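Local coordinates for protein putative acetyl xylan esterase (Cellvibrio japonicus, PDB 2W9X) that removes acetyl groups from plant cell wall polysaccharides, deacetylating both xylan and glucomannan with a large preference for glucomannan, at residues S51-T59 with A190-S198; Q74-D82 with H107-T117. All coordinates share one frame; numbering follows the deposited sequence.

How the contacts relate
The centres of the two contacts lie about 11 Å apart, and contact 2 is nested inside the chain loop that contact 1 closes. Contact 2 pairs strand 76-81 with 108-113 inside an antiparallel sheet of the N-terminal region; strand 56-62, the neighbour of 108-113 there, is set by contact 1 against strand 191-196 of the GDSL-like hydrolase region. Two polar links join them: Glu58 OE1 to Arg110 NH1 at 2.8 Å, a salt bridge, and Ser198 OG to Glu116 OE1 at 2.7 Å, a probable hydrogen bond. In contact 1 the Ser197 side chain lies about 8 Å from that of Ser151, the inferred nucleophile, and about 7 Å from Gly199, by similarity a transition-state stabiliser; contact 2 lies away from the annotated sites.

Contact 1: residues S51-T59 with A190-S198; sequences SWPAVYFET and ADYQINASS
The ring of Tyr192 carries Tyr56 CE2 over the centre of one face, 3.4 Å above the plane; the rings meet obliquely, planes at 44°, centroids 4.6 Å apart. With CG between backbone N and carbonyl carbon (chi1 59°), Tyr56 carries its ring over Tyr192. Tyr56 has Asp191 OD1 at its edge, where its OH donates to the anti lone pair of OD1 (2.7 Å); the same hydroxyl accepts from Tyr192 N at 3.1 Å, fixing the phenol end. Over one face of Trp52 lies Asn195 OD1, offset toward the rim, ring and amide planes 70° apart, while Asn195 CB makes a CH-pi contact 4.3 Å from the six-membered-ring centroid; Asn195 ND2 bonds Glu146 and Trp52 NE1 bonds Tyr221 O. Ala54 CB packs on Ile194 CG1 (3.5 Å). Water bridges the backbones here: one molecule joins Pro53 O to Ile194 N, another Ala54 O to Tyr192 O. Arg141 bridges Asp191 OD1 and Glu58 OE2, probably offsetting their like charges. This buried interface joins the CE2 N-terminal region to the GDSL-like hydrolase region: strand 56-62 faces strand 191-196, outermost in the parallel sheet, and helix 180-187 packs on Tyr192 and Ile194.

Contact 2: residues Q74-D82 with H107-T117; sequences QNIFRLIVD and HRVRLEKLTET
Glu112 OE1 is gripped by two nitrogens of Arg78: NE at 2.8 Å, nearly along the carboxylate C-O axis, and NH1 at 3.0 Å, on the syn lone pair. The guanidinium and carboxylate planes are 26° apart and the side chains run side by side, so the approach is side-on and close to coplanar. Arg78 starts with CG between the backbone N and the carbonyl carbon (chi1 70°) and is extended from CG to NE, which carries the guanidinium alongside Glu112. The other oxygen, OE2, receives Arg110 NE on its anti lone pair and a salt bridge from Lys186 of helix 180-187, linking this sheet to the hydrolase region.

Beneath this network the strands are antiparallel, axes 4.7 Å apart, within a sheet of the CE2 N-terminal region where 108-113 also pairs with 56-62 and 76-81 with 87-93. Arg78 with Glu112 and Ile80 with Arg110 are hydrogen-bonded pairs. On the opposite face Leu79 CD1 meets Val109 CG1 at 3.5 Å and Leu111 CD1 reaches Phe77 CB at 3.7 Å; strand 67-72 packs against Leu79 and Leu111.

Backbone and side-chain bonds together extend the ladder. Leu114 N donates to Ile76 O, and Ile76 N to Thr115 OG1 (3.0 Å). At the other end Asp82 N donates to Arg108 O, Asp82 OD1 accepts from Arg108 N (2.8 Å), and OD2 takes His107 ND1 on its syn lone pair. Thr115 OG1 and Asp82 OD1 stand in for backbone acceptors.

One face is thus mainly apolar, with Lys113 at its end bonded through NZ to Thr115 O and Thr117 OG1; the other carries the salt bridges, with Ile80 among them. Glu112 is probably held as a carboxylate: Arg78 ties it across the strands, while Arg110 braces it from its own strand.

Contact 1: residues S51-T59 with A190-S198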
loop_
_atom_site.group_PDB
_atom_site.type_symbol
_atom_site.label_atom_id
_atom_site.label_comp_id
_atom_site.label_asym_id
_atom_site.label_seq_id
_atom_site.Cartn_x
_atom_site.Cartn_y
_atom_site.Cartn_z
ATOM N N SER B 51 24.777 -9.403 17.483
ATOM C CA SER B 51 25.000 -10.301 16.331
ATOM C C SER B 51 24.188 -9.944 15.082
ATOM O O SER B 51 24.615 -10.234 13.952
ATOM C CB SER B 51 24.765 -11.764 16.707
ATOM O OG SER B 51 23.462 -11.925 17.218
ATOM N N TRP B 52 23.023 -9.319 15.276
ATOM C CA TRP B 52 22.210 -8.854 14.153
ATOM C C TRP B 52 22.988 -7.755 13.399
ATOM O O TRP B 52 23.841 -7.083 13.989
ATOM C CB TRP B 52 20.844 -8.343 14.623
ATOM C CG TRP B 52 19.884 -9.413 15.095
ATOM C CD1 TRP B 52 19.611 -9.737 16.385
ATOM C CD2 TRP B 52 19.070 -10.288 14.282
ATOM N NE1 TRP B 52 18.685 -10.758 16.440
ATOM C CE2 TRP B 52 18.335 -11.116 15.166
ATOM C CE3 TRP B 52 18.897 -10.458 12.901
ATOM C CZ2 TRP B 52 17.429 -12.097 14.717
ATOM C CZ3 TRP B 52 17.990 -11.440 12.448
ATOM C CH2 TRP B 52 17.265 -12.242 13.362
ATOM N N PRO B 53 22.722 -7.587 12.087
ATOM C CA PRO B 53 23.541 -6.622 11.337
ATOM C C PRO B 53 23.352 -5.153 11.765
ATOM O O PRO B 53 22.357 -4.822 12.419
ATOM C CB PRO B 53 23.091 -6.807 9.876
ATOM C CG PRO B 53 22.066 -7.892 9.850
ATOM C CD PRO B 53 21.700 -8.260 11.262
ATOM N N ALA B 54 24.316 -4.300 11.397
ATOM C CA ALA B 54 24.154 -2.833 11.368
ATOM C C ALA B 54 23.958 -2.127 12.722
ATOM O O ALA B 54 23.486 -0.979 12.771
ATOM C CB ALA B 54 23.045 -2.430 10.366
ATOM N N VAL B 55 24.327 -2.818 13.801
ATOM C CA VAL B 55 24.328 -2.276 15.152
ATOM C C VAL B 55 25.222 -1.024 15.208
ATOM O O VAL B 55 26.203 -0.923 14.463
ATOM C CB VAL B 55 24.781 -3.378 16.180
ATOM C CG1 VAL B 55 25.207 -2.787 17.490
ATOM C CG2 VAL B 55 23.661 -4.389 16.396
ATOM N N TYR B 56 24.850 -0.056 16.048
ATOM C CA TYR B 56 25.666 1.154 16.232
ATOM C C TYR B 56 25.634 1.715 17.651
ATOM O O TYR B 56 24.679 1.486 18.407
ATOM C CB TYR B 56 25.306 2.250 15.209
ATOM C CG TYR B 56 23.866 2.719 15.228
ATOM C CD1 TYR B 56 23.478 3.809 16.013
ATOM C CD2 TYR B 56 22.896 2.085 14.440
ATOM C CE1 TYR B 56 22.157 4.250 16.028
ATOM C CE2 TYR B 56 21.571 2.518 14.446
ATOM C CZ TYR B 56 21.206 3.602 15.238
ATOM O OH TYR B 56 19.904 4.042 15.241
ATOM N N PHE B 57 26.691 2.452 17.991
ATOM C CA PHE B 57 26.845 3.117 19.290
ATOM C C PHE B 57 27.253 4.576 19.069
ATOM O O PHE B 57 28.148 4.863 18.251
ATOM C CB PHE B 57 27.911 2.410 20.135
ATOM C CG PHE B 57 27.665 0.936 20.319
ATOM C CD1 PHE B 57 26.947 0.467 21.426
ATOM C CD2 PHE B 57 28.161 0.014 19.405
ATOM C CE1 PHE B 57 26.720 -0.891 21.597
ATOM C CE2 PHE B 57 27.932 -1.353 19.574
ATOM C CZ PHE B 57 27.213 -1.804 20.667
ATOM N N GLU B 58 26.589 5.489 19.780
ATOM C CA GLU B 58 26.851 6.919 19.639
ATOM C C GLU B 58 27.190 7.553 20.974
ATOM O O GLU B 58 26.675 7.132 22.022
ATOM C CB GLU B 58 25.668 7.652 19.015
ATOM C CG GLU B 58 25.494 7.371 17.525
ATOM C CD GLU B 58 24.189 7.891 16.985
ATOM O OE1 GLU B 58 24.238 8.773 16.111
ATOM O OE2 GLU B 58 23.111 7.429 17.430
ATOM N N THR B 59 28.066 8.557 20.923
ATOM C CA THR B 59 28.367 9.390 22.093
ATOM C C THR B 59 28.722 10.835 21.712
ATOM O O THR B 59 28.974 11.134 20.536
ATOM C CB THR B 59 29.446 8.761 23.007
ATOM O OG1 THR B 59 29.389 9.390 24.286
ATOM C CG2 THR B 59 30.854 8.918 22.435
ATOM N N ALA B 190 16.094 8.762 11.781
ATOM C CA ALA B 190 15.431 7.789 12.651
ATOM C C ALA B 190 16.424 6.778 13.167
ATOM O O ALA B 190 17.398 6.449 12.499
ATOM C CB ALA B 190 14.317 7.071 11.895
ATOM N N ASP B 191 16.183 6.285 14.373
ATOM C CA ASP B 191 16.935 5.135 14.838
ATOM C C ASP B 191 16.479 3.895 14.082
ATOM O O ASP B 191 15.352 3.846 13.577
ATOM C CB ASP B 191 16.800 4.973 16.355
ATOM C CG ASP B 191 17.697 5.923 17.108
ATOM O OD1 ASP B 191 18.925 5.940 16.849
ATOM O OD2 ASP B 191 17.165 6.671 17.947
ATOM N N TYR B 192 17.358 2.908 13.944
ATOM C CA TYR B 192 16.996 1.736 13.153
ATOM C C TYR B 192 17.508 0.449 13.727
ATOM O O TYR B 192 18.550 0.425 14.388
ATOM C CB TYR B 192 17.458 1.865 11.680
ATOM C CG TYR B 192 18.944 2.141 11.467
ATOM C CD1 TYR B 192 19.857 1.099 11.281
ATOM C CD2 TYR B 192 19.427 3.455 11.410
ATOM C CE1 TYR B 192 21.217 1.357 11.073
ATOM C CE2 TYR B 192 20.776 3.723 11.179
ATOM C CZ TYR B 192 21.660 2.680 11.012
ATOM O OH TYR B 192 22.985 2.973 10.801
ATOM N N GLN B 193 16.747 -0.611 13.465
ATOM C CA GLN B 193 17.164 -1.986 13.696
ATOM C C GLN B 193 17.079 -2.722 12.363
ATOM O O GLN B 193 16.095 -2.580 11.640
ATOM C CB GLN B 193 16.255 -2.662 14.734
ATOM C CG GLN B 193 16.453 -2.147 16.165
ATOM C CD GLN B 193 15.896 -3.105 17.216
ATOM O OE1 GLN B 193 16.007 -2.857 18.421
ATOM N NE2 GLN B 193 15.287 -4.202 16.761
ATOM N N ILE B 194 18.123 -3.484 12.038
ATOM C CA ILE B 194 18.174 -4.297 10.814
ATOM C C ILE B 194 18.201 -5.762 11.236
ATOM O O ILE B 194 19.254 -6.366 11.403
ATOM C CB ILE B 194 19.395 -3.964 9.903
ATOM C CG1 ILE B 194 19.562 -2.442 9.710
ATOM C CG2 ILE B 194 19.304 -4.717 8.563
ATOM C CD1 ILE B 194 18.389 -1.730 8.980
ATOM N N ASN B 195 17.019 -6.331 11.411
ATOM C CA ASN B 195 16.910 -7.720 11.817
ATOM C C ASN B 195 16.759 -8.606 10.590
ATOM O O ASN B 195 15.658 -9.006 10.204
ATOM C CB ASN B 195 15.770 -7.864 12.815
ATOM C CG ASN B 195 16.023 -7.061 14.068
ATOM O OD1 ASN B 195 17.154 -7.031 14.577
ATOM N ND2 ASN B 195 14.994 -6.379 14.558
ATOM N N ALA B 196 17.898 -8.869 9.967
ATOM C CA ALA B 196 17.971 -9.637 8.746
ATOM C C ALA B 196 19.088 -10.663 8.863
ATOM O O ALA B 196 20.051 -10.449 9.572
ATOM C CB ALA B 196 18.238 -8.704 7.555
ATOM N N SER B 197 18.968 -11.757 8.121
ATOM C CA SER B 197 19.981 -12.793 8.117
ATOM C C SER B 197 19.947 -13.428 6.747
ATOM O O SER B 197 18.867 -13.716 6.243
ATOM C CB SER B 197 19.658 -13.840 9.201
ATOM O OG SER B 197 20.732 -14.745 9.362
ATOM N N SER B 198 21.121 -13.616 6.143
ATOM C CA SER B 198 21.226 -14.064 4.756
ATOM C C SER B 198 20.756 -15.498 4.534
ATOM O O SER B 198 21.095 -16.387 5.303
ATOM C CB SER B 198 22.671 -13.924 4.241
ATOM O OG SER B 198 23.080 -12.572 4.198
HETATM O O HOH W 1 20.382 -3.539 13.754
HETATM O O HOH W 2 20.964 -0.985 14.074
#

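Contact 2: residues Q74-D82 with H107-T117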
loop_
_atom_site.group_PDB
_atom_site.type_symbol
_atom_site.label_atom_id
_atom_site.label_comp_id
_atom_site.label_asym_id
_atom_site.label_seq_id
_atom_site.Cartn_x
_atom_site.Cartn_y
_atom_site.Cartn_z
ATOM N N GLN B 74 35.278 -10.435 15.172
ATOM C CA GLN B 74 34.327 -11.000 14.219
ATOM C C GLN B 74 33.883 -9.997 13.163
ATOM O O GLN B 74 33.547 -10.383 12.059
ATOM C CB GLN B 74 33.089 -11.532 14.957
ATOM C CG GLN B 74 33.356 -12.741 15.857
ATOM C CD GLN B 74 33.813 -13.941 15.065
ATOM O OE1 GLN B 74 33.139 -14.378 14.139
ATOM N NE2 GLN B 74 34.968 -14.478 15.419
ATOM N N ASN B 75 33.880 -8.715 13.516
ATOM C CA ASN B 75 33.328 -7.670 12.656
ATOM C C ASN B 75 34.334 -6.676 12.096
ATOM O O ASN B 75 35.389 -6.443 12.679
ATOM C CB ASN B 75 32.260 -6.890 13.423
ATOM C CG ASN B 75 31.051 -7.723 13.726
ATOM O OD1 ASN B 75 30.799 -8.088 14.888
ATOM N ND2 ASN B 75 30.298 -8.059 12.688
ATOM N N ILE B 76 33.983 -6.093 10.953
ATOM C CA ILE B 76 34.585 -4.846 10.502
ATOM C C ILE B 76 33.620 -3.741 10.935
ATOM O O ILE B 76 32.396 -3.919 10.876
ATOM C CB ILE B 76 34.804 -4.799 8.959
ATOM C CG1 ILE B 76 35.503 -6.069 8.452
ATOM C CG2 ILE B 76 35.597 -3.545 8.560
ATOM C CD1 ILE B 76 35.629 -6.165 6.902
ATOM N N PHE B 77 34.182 -2.616 11.381
ATOM C CA PHE B 77 33.410 -1.460 11.818
ATOM C C PHE B 77 33.870 -0.254 11.042
ATOM O O PHE B 77 34.992 -0.217 10.549
ATOM C CB PHE B 77 33.687 -1.130 13.303
ATOM C CG PHE B 77 33.258 -2.190 14.268
ATOM C CD1 PHE B 77 31.997 -2.134 14.863
ATOM C CD2 PHE B 77 34.121 -3.225 14.611
ATOM C CE1 PHE B 77 31.593 -3.112 15.775
ATOM C CE2 PHE B 77 33.733 -4.200 15.524
ATOM C CZ PHE B 77 32.469 -4.144 16.108
ATOM N N ARG B 78 33.012 0.756 10.970
ATOM C CA ARG B 78 33.506 2.093 10.700
ATOM C C ARG B 78 33.222 3.046 11.865
ATOM O O ARG B 78 32.226 2.893 12.600
ATOM C CB ARG B 78 33.036 2.631 9.336
ATOM C CG ARG B 78 31.571 2.967 9.243
ATOM C CD ARG B 78 31.139 3.224 7.803
ATOM N NE ARG B 78 29.757 3.713 7.802
ATOM C CZ ARG B 78 29.059 4.042 6.725
ATOM N NH1 ARG B 78 27.820 4.490 6.875
ATOM N NH2 ARG B 78 29.585 3.926 5.512
ATOM N N LEU B 79 34.134 3.997 12.044
ATOM C CA LEU B 79 34.035 4.998 13.096
ATOM C C LEU B 79 33.858 6.376 12.480
ATOM O O LEU B 79 34.663 6.804 11.660
ATOM C CB LEU B 79 35.278 4.952 13.992
ATOM C CG LEU B 79 35.415 5.917 15.175
ATOM C CD1 LEU B 79 34.365 5.622 16.223
ATOM C CD2 LEU B 79 36.802 5.780 15.788
ATOM N N ILE B 80 32.796 7.067 12.884
ATOM C CA ILE B 80 32.486 8.375 12.331
ATOM C C ILE B 80 32.603 9.455 13.410
ATOM O O ILE B 80 31.768 9.533 14.320
ATOM C CB ILE B 80 31.087 8.387 11.665
ATOM C CG1 ILE B 80 30.972 7.243 10.643
ATOM C CG2 ILE B 80 30.801 9.743 11.028
ATOM C CD1 ILE B 80 29.547 6.957 10.152
ATOM N N VAL B 81 33.655 10.270 13.297
ATOM C CA VAL B 81 33.918 11.367 14.220
ATOM C C VAL B 81 33.488 12.681 13.564
ATOM O O VAL B 81 34.044 13.075 12.537
ATOM C CB VAL B 81 35.417 11.416 14.628
ATOM C CG1 VAL B 81 35.705 12.601 15.554
ATOM C CG2 VAL B 81 35.830 10.121 15.306
ATOM N N ASP B 82 32.486 13.338 14.155
ATOM C CA ASP B 82 31.944 14.623 13.674
ATOM C C ASP B 82 31.529 14.652 12.183
ATOM O O ASP B 82 30.615 13.929 11.753
ATOM C CB ASP B 82 32.917 15.766 14.005
ATOM C CG ASP B 82 33.126 15.931 15.495
ATOM O OD1 ASP B 82 32.119 16.020 16.227
ATOM O OD2 ASP B 82 34.295 15.968 15.937
ATOM N N HIS B 107 32.373 17.217 20.463
ATOM C CA HIS B 107 32.463 16.108 19.506
ATOM C C HIS B 107 31.274 15.150 19.532
ATOM O O HIS B 107 30.732 14.849 20.595
ATOM C CB HIS B 107 33.738 15.308 19.746
ATOM C CG HIS B 107 34.978 16.138 19.719
ATOM N ND1 HIS B 107 35.710 16.345 18.570
ATOM C CD2 HIS B 107 35.610 16.824 20.700
ATOM C CE1 HIS B 107 36.743 17.121 18.844
ATOM N NE2 HIS B 107 36.708 17.423 20.130
ATOM N N ARG B 108 30.886 14.676 18.349
ATOM C CA ARG B 108 29.912 13.589 18.199
ATOM C C ARG B 108 30.618 12.401 17.552
ATOM O O ARG B 108 31.334 12.573 16.564
ATOM C CB ARG B 108 28.697 14.029 17.358
ATOM C CG ARG B 108 27.813 15.065 18.066
ATOM C CD ARG B 108 26.478 15.314 17.380
ATOM N NE ARG B 108 26.591 16.159 16.189
ATOM C CZ ARG B 108 26.395 15.738 14.938
ATOM N NH1 ARG B 108 26.075 14.469 14.687
ATOM N NH2 ARG B 108 26.521 16.592 13.928
ATOM N N VAL B 109 30.443 11.207 18.126
ATOM C CA VAL B 109 31.112 9.996 17.630
ATOM C C VAL B 109 30.128 8.831 17.442
ATOM O O VAL B 109 29.404 8.471 18.367
ATOM C CB VAL B 109 32.273 9.557 18.555
ATOM C CG1 VAL B 109 32.919 8.276 18.048
ATOM C CG2 VAL B 109 33.322 10.665 18.687
ATOM N N ARG B 110 30.135 8.245 16.243
ATOM C CA ARG B 110 29.255 7.130 15.878
ATOM C C ARG B 110 30.083 5.936 15.389
ATOM O O ARG B 110 30.844 6.058 14.427
ATOM C CB ARG B 110 28.283 7.584 14.779
ATOM C CG ARG B 110 27.232 6.557 14.353
ATOM C CD ARG B 110 26.285 7.162 13.333
ATOM N NE ARG B 110 25.308 6.193 12.838
ATOM C CZ ARG B 110 24.017 6.183 13.154
ATOM N NH1 ARG B 110 23.505 7.091 13.975
ATOM N NH2 ARG B 110 23.223 5.260 12.629
ATOM N N LEU B 111 29.947 4.799 16.070
ATOM C CA LEU B 111 30.607 3.559 15.666
ATOM C C LEU B 111 29.560 2.642 15.034
ATOM O O LEU B 111 28.483 2.446 15.618
ATOM C CB LEU B 111 31.243 2.878 16.887
ATOM C CG LEU B 111 31.713 1.419 16.783
ATOM C CD1 LEU B 111 33.051 1.304 16.058
ATOM C CD2 LEU B 111 31.785 0.760 18.169
ATOM N N GLU B 112 29.862 2.092 13.851
ATOM C CA GLU B 112 28.907 1.215 13.147
ATOM C C GLU B 112 29.492 -0.140 12.757
ATOM O O GLU B 112 30.570 -0.217 12.176
ATOM C CB GLU B 112 28.363 1.898 11.874
ATOM C CG GLU B 112 27.616 3.216 12.119
ATOM C CD GLU B 112 27.198 3.941 10.855
ATOM O OE1 GLU B 112 27.726 3.662 9.749
ATOM O OE2 GLU B 112 26.321 4.815 10.972
ATOM N N LYS B 113 28.754 -1.205 13.058
ATOM C CA LYS B 113 29.041 -2.545 12.537
ATOM C C LYS B 113 28.670 -2.604 11.039
ATOM O O LYS B 113 27.614 -2.116 10.626
ATOM C CB LYS B 113 28.264 -3.584 13.349
ATOM C CG LYS B 113 28.309 -5.023 12.863
ATOM C CD LYS B 113 27.062 -5.735 13.386
ATOM C CE LYS B 113 27.319 -7.157 13.834
ATOM N NZ LYS B 113 27.364 -8.118 12.718
ATOM N N LEU B 114 29.562 -3.189 10.240
ATOM C CA LEU B 114 29.394 -3.261 8.782
ATOM C C LEU B 114 29.034 -4.666 8.337
ATOM O O LEU B 114 28.250 -4.855 7.422
ATOM C CB LEU B 114 30.714 -2.859 8.102
ATOM C CG LEU B 114 31.039 -1.402 7.803
ATOM C CD1 LEU B 114 30.424 -0.425 8.753
ATOM C CD2 LEU B 114 32.533 -1.173 7.628
ATOM N N THR B 115 29.626 -5.655 8.994
ATOM C CA THR B 115 29.609 -7.033 8.518
ATOM C C THR B 115 28.495 -7.874 9.159
ATOM O O THR B 115 27.865 -7.457 10.134
ATOM C CB THR B 115 30.960 -7.701 8.774
ATOM O OG1 THR B 115 31.370 -7.417 10.114
ATOM C CG2 THR B 115 32.028 -7.184 7.799
ATOM N N GLU B 116 28.247 -9.045 8.577
ATOM C CA GLU B 116 27.247 -9.972 9.067
ATOM C C GLU B 116 27.931 -11.121 9.787
ATOM O O GLU B 116 28.951 -11.641 9.310
ATOM C CB GLU B 116 26.401 -10.530 7.920
ATOM C CG GLU B 116 25.325 -11.502 8.405
ATOM C CD GLU B 116 24.442 -12.047 7.304
ATOM O OE1 GLU B 116 24.909 -12.227 6.157
ATOM O OE2 GLU B 116 23.262 -12.317 7.600
ATOM N N THR B 117 27.352 -11.492 10.930
ATOM C CA THR B 117 27.792 -12.609 11.759
ATOM C C THR B 117 26.578 -13.497 12.028
ATOM O O THR B 117 25.731 -13.160 12.865
ATOM C CB THR B 117 28.342 -12.122 13.123
ATOM O OG1 THR B 117 27.406 -11.204 13.720
ATOM C CG2 THR B 117 29.709 -11.437 12.978
#